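Local coordinates for Low molecular weight phosphotyrosine protein phosphatase (Vibrio cholerae, PDB 6U1P), which probably removes phosphate from phosphotyrosine residues as a low molecular weight protein tyrosine phosphatase, within a tyrosine phosphoregulatory system that controls exopolysaccharide and biofilm formation, at residues G5-L9 and N36-R40; G48-P52 and V69-Q73; H83-M89 and K108-F112. One frame throughout, in Å; residues are numbered along the deposited sequence.

How the contacts relate
Contacts 1 and 3 belong to one four-stranded parallel sheet ordered 37-43, 6-12, 85-88, 109-111, so each joins an edge strand of the chain to an inner one; their centres lie about 12 Å apart. They meet where His83 and Asp84 of contact 3 probably hydrogen-bond to Ser7 of contact 1, and both touch the second subunit. Contact 2 ties two loops together, its centre about 19 Å and 20 Å from those of contacts 1 and 3, and touches contact 1 where Arg40 packs on Asn70. Between side chains, the predicted nucleophile Cys12 lies about 4 Å from Met89 of contact 3, 9 Å from Val72 of contact 2 and 10 Å from Leu9 of contact 1.

Contact 1. Residues G5-L9 and N36-R40; sequences GLSVL and NIQVR
Leu6 and Ile37 run alongside each other from adjacent parallel strands. CB of Leu6 rests 3.7 Å from CG1 of Ile37, while Leu6 CD2 fits against both branches, CG1 and CG2, of the isoleucine. Ile37 CG2 fills the dip between Leu6 and Val8, 3.9 Å from Leu6 CD2 and 4.0 Å from Val8 CG2. The other methyl of Val8, CG1, placed anti to the backbone N (chi1 162°), reaches Val39 CG2 at 4.1 Å. Val8 thus spreads its two methyls over two neighbours. On the face of Ser7, Gln38, Leu9 and Arg40, CG of Gln38 sits 3.5 Å from Leu6 O, and Leu9 CD1 nestles against the carbonyl of Arg40. Beneath these side chains, Leu6 N bonds to Asn36 O, Gln38 N to Leu6 O at 2.8 Å, Val8 N to Gln38 O and Arg40 N to Val8 O, the parallel pattern in which residues 6 and 8 each use both N and O. The strands are the two arms of a beta-alpha-beta crossover through helix 18-32, whose Ile30 and Leu26 cover Ile37 and Val39. Trp152 of the second subunit packs on Val8 and Ile37, and strand 85-88 flanks 6-9 as its other neighbour.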
# COMPACT_ATOMS: atom_id res chain seq x y z
N GLY B 5 -0.20 -37.08 2.09
CA GLY B 5 -1.45 -36.35 1.93
C GLY B 5 -1.58 -35.57 0.64
O GLY B 5 -0.74 -35.67 -0.25
N LEU B 6 -2.63 -34.76 0.56
CA LEU B 6 -2.88 -33.93 -0.61
C LEU B 6 -1.97 -32.71 -0.61
O LEU B 6 -1.60 -32.18 0.45
CB LEU B 6 -4.35 -33.51 -0.67
CG LEU B 6 -4.89 -33.01 -2.01
CD1 LEU B 6 -5.37 -34.18 -2.87
CD2 LEU B 6 -6.02 -32.02 -1.79
N SER B 7 -1.62 -32.24 -1.81
CA SER B 7 -0.73 -31.11 -1.98
C SER B 7 -1.41 -30.05 -2.83
O SER B 7 -1.89 -30.34 -3.94
CB SER B 7 0.58 -31.56 -2.63
OG SER B 7 1.52 -30.49 -2.67
N VAL B 8 -1.49 -28.83 -2.30
CA VAL B 8 -2.18 -27.72 -2.94
C VAL B 8 -1.19 -26.56 -3.05
O VAL B 8 -0.53 -26.21 -2.07
CB VAL B 8 -3.43 -27.31 -2.14
CG1 VAL B 8 -3.91 -25.92 -2.51
CG2 VAL B 8 -4.53 -28.32 -2.35
N LEU B 9 -1.12 -25.95 -4.22
CA LEU B 9 -0.30 -24.76 -4.42
C LEU B 9 -1.20 -23.60 -4.84
O LEU B 9 -2.12 -23.77 -5.65
CB LEU B 9 0.77 -25.05 -5.47
CG LEU B 9 1.60 -23.86 -5.92
CD1 LEU B 9 2.47 -23.35 -4.79
CD2 LEU B 9 2.42 -24.27 -7.15
N ASN B 36 -5.85 -33.94 5.98
CA ASN B 36 -4.46 -34.24 5.65
C ASN B 36 -4.13 -33.66 4.27
O ASN B 36 -3.95 -34.37 3.28
CB ASN B 36 -4.21 -35.74 5.72
CG ASN B 36 -2.79 -36.10 5.36
OD1 ASN B 36 -2.55 -37.10 4.70
ND2 ASN B 36 -1.85 -35.26 5.77
N ILE B 37 -4.08 -32.34 4.24
CA ILE B 37 -3.75 -31.59 3.03
C ILE B 37 -2.69 -30.55 3.40
O ILE B 37 -2.88 -29.79 4.35
CB ILE B 37 -4.98 -30.88 2.44
CG1 ILE B 37 -6.10 -31.88 2.11
CG2 ILE B 37 -4.58 -30.06 1.22
CD1 ILE B 37 -7.47 -31.24 1.93
N GLN B 38 -1.61 -30.50 2.63
CA GLN B 38 -0.65 -29.43 2.84
C GLN B 38 -0.75 -28.42 1.71
O GLN B 38 -1.22 -28.72 0.61
CB GLN B 38 0.79 -29.95 3.01
CG GLN B 38 1.31 -30.86 1.92
CD GLN B 38 2.79 -31.15 2.11
OE1 GLN B 38 3.34 -30.96 3.20
NE2 GLN B 38 3.45 -31.62 1.04
N VAL B 39 -0.34 -27.19 2.02
CA VAL B 39 -0.54 -26.07 1.11
C VAL B 39 0.72 -25.22 1.09
O VAL B 39 1.36 -25.00 2.12
CB VAL B 39 -1.80 -25.26 1.52
CG1 VAL B 39 -1.73 -24.86 2.99
CG2 VAL B 39 -1.99 -24.04 0.62
N ARG B 40 1.08 -24.74 -0.10
CA ARG B 40 2.12 -23.73 -0.27
C ARG B 40 1.63 -22.69 -1.26
O ARG B 40 0.54 -22.81 -1.84
CB ARG B 40 3.46 -24.28 -0.79
CG ARG B 40 4.02 -25.44 -0.03
CD ARG B 40 4.29 -25.10 1.42
NE ARG B 40 3.55 -26.05 2.25
CZ ARG B 40 3.78 -26.31 3.53
NH1 ARG B 40 4.73 -25.67 4.20
NH2 ARG B 40 3.03 -27.21 4.14

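Contact 2. Residues G48-P52 and V69-Q73; sequences GKTMP and VNPVQ
Met51 curls back toward Pro71 because its chain bends at chi2 and again at chi3 (110°), although its CB starts off away from the 69-73 segment. The hook carries Met51 CE to 3.6 Å from Pro71 CA and 4.0 Å from Pro71 CB, while Met51 SD comes to 4.1 Å from CG2 of Val69. In Val72, CG1 stands anti to the backbone N (chi1 174°), which puts CG2 beside that N and sets it against the 48-52 backbone. There Val72 CG2 lies 3.5 Å from Met51 C. Thr50 O and Lys49 O both approach CB of the same valine. CG of the Pro52 ring lies 4.2 Å from Val69 CB, and its CD faces the carbonyl oxygen of Asn70. One hydrogen bond links the segments: Val72 N to Thr50 O at 2.9 Å, fairly straight at the hydrogen (157°) but with the donor above the carbonyl plane. Two loops, one preceding helix 54-62 and one following it, are thereby brought together. Val72 also packs on Asn15 and Leu16 of the Cys12-to-Arg18 phosphate-binding loop (CX5R) of this family, which places the pair beside the predicted active site. Asn70 turns the other way, its ND2 bonded to Glu23. With one backbone bond accompanied by methyl, sulfur and proline-ring contacts, the link is probably held mainly by van der Waals packing.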
# COMPACT_ATOMS: atom_id res chain seq x y z
N GLY B 48 12.46 -9.67 -5.99
CA GLY B 48 13.66 -9.67 -5.20
C GLY B 48 13.42 -9.94 -3.73
O GLY B 48 14.38 -10.05 -2.96
N LYS B 49 12.16 -10.08 -3.34
CA LYS B 49 11.80 -10.05 -1.94
C LYS B 49 12.00 -11.42 -1.30
O LYS B 49 11.97 -12.46 -1.96
CB LYS B 49 10.35 -9.59 -1.77
CG LYS B 49 10.18 -8.09 -1.62
CD LYS B 49 9.86 -7.71 -0.17
CE LYS B 49 8.35 -7.77 0.11
NZ LYS B 49 8.01 -7.59 1.55
N THR B 50 12.20 -11.40 0.02
CA THR B 50 12.41 -12.61 0.80
C THR B 50 11.14 -13.08 1.51
O THR B 50 10.83 -14.27 1.49
CB THR B 50 13.52 -12.39 1.83
OG1 THR B 50 14.75 -12.12 1.16
CG2 THR B 50 13.68 -13.61 2.74
N MET B 51 10.38 -12.14 2.08
CA MET B 51 9.19 -12.33 2.90
C MET B 51 7.99 -11.65 2.25
O MET B 51 8.16 -10.69 1.49
CB MET B 51 9.37 -11.72 4.30
CG MET B 51 10.26 -12.50 5.25
SD MET B 51 9.55 -14.10 5.67
CE MET B 51 10.70 -15.15 4.79
N PRO B 52 6.78 -12.10 2.55
CA PRO B 52 5.58 -11.45 2.01
C PRO B 52 5.40 -10.03 2.55
O PRO B 52 6.09 -9.59 3.47
CB PRO B 52 4.45 -12.36 2.49
CG PRO B 52 5.09 -13.68 2.72
CD PRO B 52 6.48 -13.37 3.22
N VAL B 69 5.05 -17.64 8.14
CA VAL B 69 5.08 -17.49 6.69
C VAL B 69 6.32 -18.13 6.10
O VAL B 69 7.43 -18.01 6.64
CB VAL B 69 4.99 -16.01 6.24
CG1 VAL B 69 3.57 -15.59 6.25
CG2 VAL B 69 5.84 -15.10 7.12
N ASN B 70 6.13 -18.80 4.99
CA ASN B 70 7.25 -19.29 4.22
C ASN B 70 7.89 -18.17 3.39
O ASN B 70 7.25 -17.17 3.08
CB ASN B 70 6.80 -20.43 3.33
CG ASN B 70 6.59 -21.70 4.13
OD1 ASN B 70 7.54 -22.26 4.66
ND2 ASN B 70 5.33 -22.11 4.29
N PRO B 71 9.17 -18.33 3.07
CA PRO B 71 9.82 -17.39 2.14
C PRO B 71 9.08 -17.36 0.81
O PRO B 71 8.45 -18.33 0.40
CB PRO B 71 11.22 -17.98 1.97
CG PRO B 71 11.45 -18.83 3.19
CD PRO B 71 10.09 -19.38 3.52
N VAL B 72 9.13 -16.18 0.19
CA VAL B 72 8.67 -16.00 -1.19
C VAL B 72 9.36 -16.99 -2.12
O VAL B 72 10.58 -17.20 -2.04
CB VAL B 72 8.96 -14.55 -1.62
CG1 VAL B 72 8.64 -14.35 -3.12
CG2 VAL B 72 8.21 -13.55 -0.73
N GLN B 73 8.60 -17.57 -3.05
CA GLN B 73 9.22 -18.43 -4.05
C GLN B 73 8.47 -18.35 -5.37
O GLN B 73 7.25 -18.14 -5.40
CB GLN B 73 9.30 -19.89 -3.58
CG GLN B 73 7.98 -20.40 -3.07
CD GLN B 73 7.97 -21.91 -2.89
OE1 GLN B 73 9.02 -22.54 -2.70
NE2 GLN B 73 6.77 -22.51 -2.96

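Contact 3. Residues H83-M89 and K108-F112; sequences HDFIYAM and KLALF
At the C-terminal ends of two adjacent parallel strands, close to the predicted active site, Met89 and Phe112 form a Met-aromatic contact. The methionine chain, bent at chi2 and chi3 (-65° and 133°), lays CE over one face of the ring, 3.4 Å from Phe112 CG, with SD 4.6 Å from the ring centroid and oblique to it. Tyr87 CB meets the edge of the same ring, 4.0 Å from Phe112 CD1. Met89 also packs on Cys12 and Arg18, the predicted nucleophile and a second predicted active-site residue. Strand 85-88, helix 91-100 and strand 109-111 make a beta-alpha-beta unit, part of the Rossmann-like sheet of this phosphatase family. Ile86 N bonds to Lys108 O and Ala88 N to Ala110 O at 2.8 Å; Ala110 N to Ile86 O, at 3.3 Å, is longer and less straight. Ala88 CB and Leu111 CD2 touch at 4.2 Å on the face covered by helix 91-100. Where the strands begin, the Lys108 chain runs alongside the Asp84 carbonyl, and NZ bonds to His83 O at 2.6 Å, with a weak second bond to Ile81 O. Tyr87 OH bonds to Trp152 NE1 of the second subunit, whose Leu148 packs on both Tyr87 and Phe112.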
# COMPACT_ATOMS: atom_id res chain seq x y z
N HIS B 83 2.37 -31.25 -7.09
CA HIS B 83 1.16 -30.75 -6.46
C HIS B 83 -0.08 -31.34 -7.11
O HIS B 83 -0.14 -31.55 -8.32
CB HIS B 83 1.11 -29.22 -6.55
CG HIS B 83 2.10 -28.53 -5.68
ND1 HIS B 83 2.10 -28.64 -4.31
CD2 HIS B 83 3.13 -27.70 -5.98
CE1 HIS B 83 3.07 -27.90 -3.80
NE2 HIS B 83 3.71 -27.32 -4.80
N ASP B 84 -1.10 -31.56 -6.28
CA ASP B 84 -2.33 -32.16 -6.78
C ASP B 84 -3.26 -31.13 -7.42
O ASP B 84 -3.79 -31.38 -8.51
CB ASP B 84 -3.03 -32.89 -5.65
CG ASP B 84 -2.10 -33.83 -4.92
OD1 ASP B 84 -2.12 -33.81 -3.68
OD2 ASP B 84 -1.36 -34.58 -5.60
N PHE B 85 -3.45 -29.96 -6.79
CA PHE B 85 -4.14 -28.87 -7.46
C PHE B 85 -3.44 -27.55 -7.20
O PHE B 85 -2.81 -27.35 -6.16
CB PHE B 85 -5.61 -28.70 -7.07
CG PHE B 85 -6.32 -29.98 -6.73
CD1 PHE B 85 -6.55 -30.93 -7.71
CD2 PHE B 85 -6.79 -30.20 -5.45
CE1 PHE B 85 -7.21 -32.11 -7.40
CE2 PHE B 85 -7.46 -31.37 -5.15
CZ PHE B 85 -7.67 -32.33 -6.12
N ILE B 86 -3.60 -26.65 -8.15
CA ILE B 86 -2.87 -25.40 -8.21
C ILE B 86 -3.88 -24.32 -8.56
O ILE B 86 -4.56 -24.41 -9.59
CB ILE B 86 -1.73 -25.46 -9.24
CG1 ILE B 86 -0.71 -26.52 -8.81
CG2 ILE B 86 -1.10 -24.08 -9.41
CD1 ILE B 86 -0.06 -27.25 -9.95
N TYR B 87 -4.01 -23.31 -7.68
CA TYR B 87 -5.04 -22.28 -7.82
C TYR B 87 -4.42 -20.92 -8.14
O TYR B 87 -3.49 -20.47 -7.44
CB TYR B 87 -5.89 -22.19 -6.55
CG TYR B 87 -6.65 -23.45 -6.23
CD1 TYR B 87 -6.09 -24.44 -5.42
CD2 TYR B 87 -7.94 -23.66 -6.74
CE1 TYR B 87 -6.80 -25.60 -5.13
CE2 TYR B 87 -8.65 -24.81 -6.45
CZ TYR B 87 -8.07 -25.78 -5.64
OH TYR B 87 -8.75 -26.93 -5.36
N ALA B 88 -4.98 -20.26 -9.15
CA ALA B 88 -4.58 -18.94 -9.60
C ALA B 88 -5.52 -17.88 -9.06
O ALA B 88 -6.74 -18.08 -9.03
CB ALA B 88 -4.58 -18.90 -11.14
N MET B 89 -4.95 -16.73 -8.64
CA MET B 89 -5.71 -15.64 -8.04
C MET B 89 -6.50 -14.82 -9.05
O MET B 89 -7.58 -14.31 -8.74
CB MET B 89 -4.77 -14.71 -7.25
CG MET B 89 -4.25 -15.33 -5.99
SD MET B 89 -5.53 -15.66 -4.76
CE MET B 89 -5.08 -17.33 -4.32
N LYS B 108 -5.00 -29.61 -13.62
CA LYS B 108 -4.85 -29.23 -12.22
C LYS B 108 -4.93 -27.73 -12.00
O LYS B 108 -4.85 -27.28 -10.85
CB LYS B 108 -3.53 -29.78 -11.65
CG LYS B 108 -3.18 -31.20 -12.14
CD LYS B 108 -2.47 -32.04 -11.08
CE LYS B 108 -0.98 -32.21 -11.37
NZ LYS B 108 -0.30 -33.15 -10.41
N LEU B 109 -5.08 -26.94 -13.06
CA LEU B 109 -5.06 -25.48 -12.98
C LEU B 109 -6.48 -24.95 -12.91
O LEU B 109 -7.36 -25.40 -13.65
CB LEU B 109 -4.35 -24.88 -14.19
CG LEU B 109 -2.84 -24.66 -14.11
CD1 LEU B 109 -2.13 -25.85 -13.47
CD2 LEU B 109 -2.27 -24.39 -15.49
N ALA B 110 -6.70 -23.98 -12.03
CA ALA B 110 -8.02 -23.38 -11.87
C ALA B 110 -7.88 -22.06 -11.11
O ALA B 110 -6.87 -21.81 -10.44
CB ALA B 110 -8.99 -24.33 -11.15
N LEU B 111 -8.91 -21.21 -11.23
CA LEU B 111 -8.94 -19.96 -10.49
C LEU B 111 -9.32 -20.22 -9.03
O LEU B 111 -10.16 -21.07 -8.73
CB LEU B 111 -9.91 -18.98 -11.15
CG LEU B 111 -9.41 -18.48 -12.52
CD1 LEU B 111 -10.52 -17.89 -13.40
CD2 LEU B 111 -8.29 -17.47 -12.33
N PHE B 112 -8.68 -19.46 -8.13
CA PHE B 112 -8.88 -19.64 -6.69
C PHE B 112 -10.34 -19.52 -6.30
O PHE B 112 -10.82 -20.26 -5.43
CB PHE B 112 -8.06 -18.63 -5.90
CG PHE B 112 -8.15 -18.80 -4.41
CD1 PHE B 112 -7.39 -19.77 -3.75
CD2 PHE B 112 -8.98 -17.99 -3.65
CE1 PHE B 112 -7.46 -19.92 -2.36
CE2 PHE B 112 -9.06 -18.13 -2.25
CZ PHE B 112 -8.30 -19.10 -1.61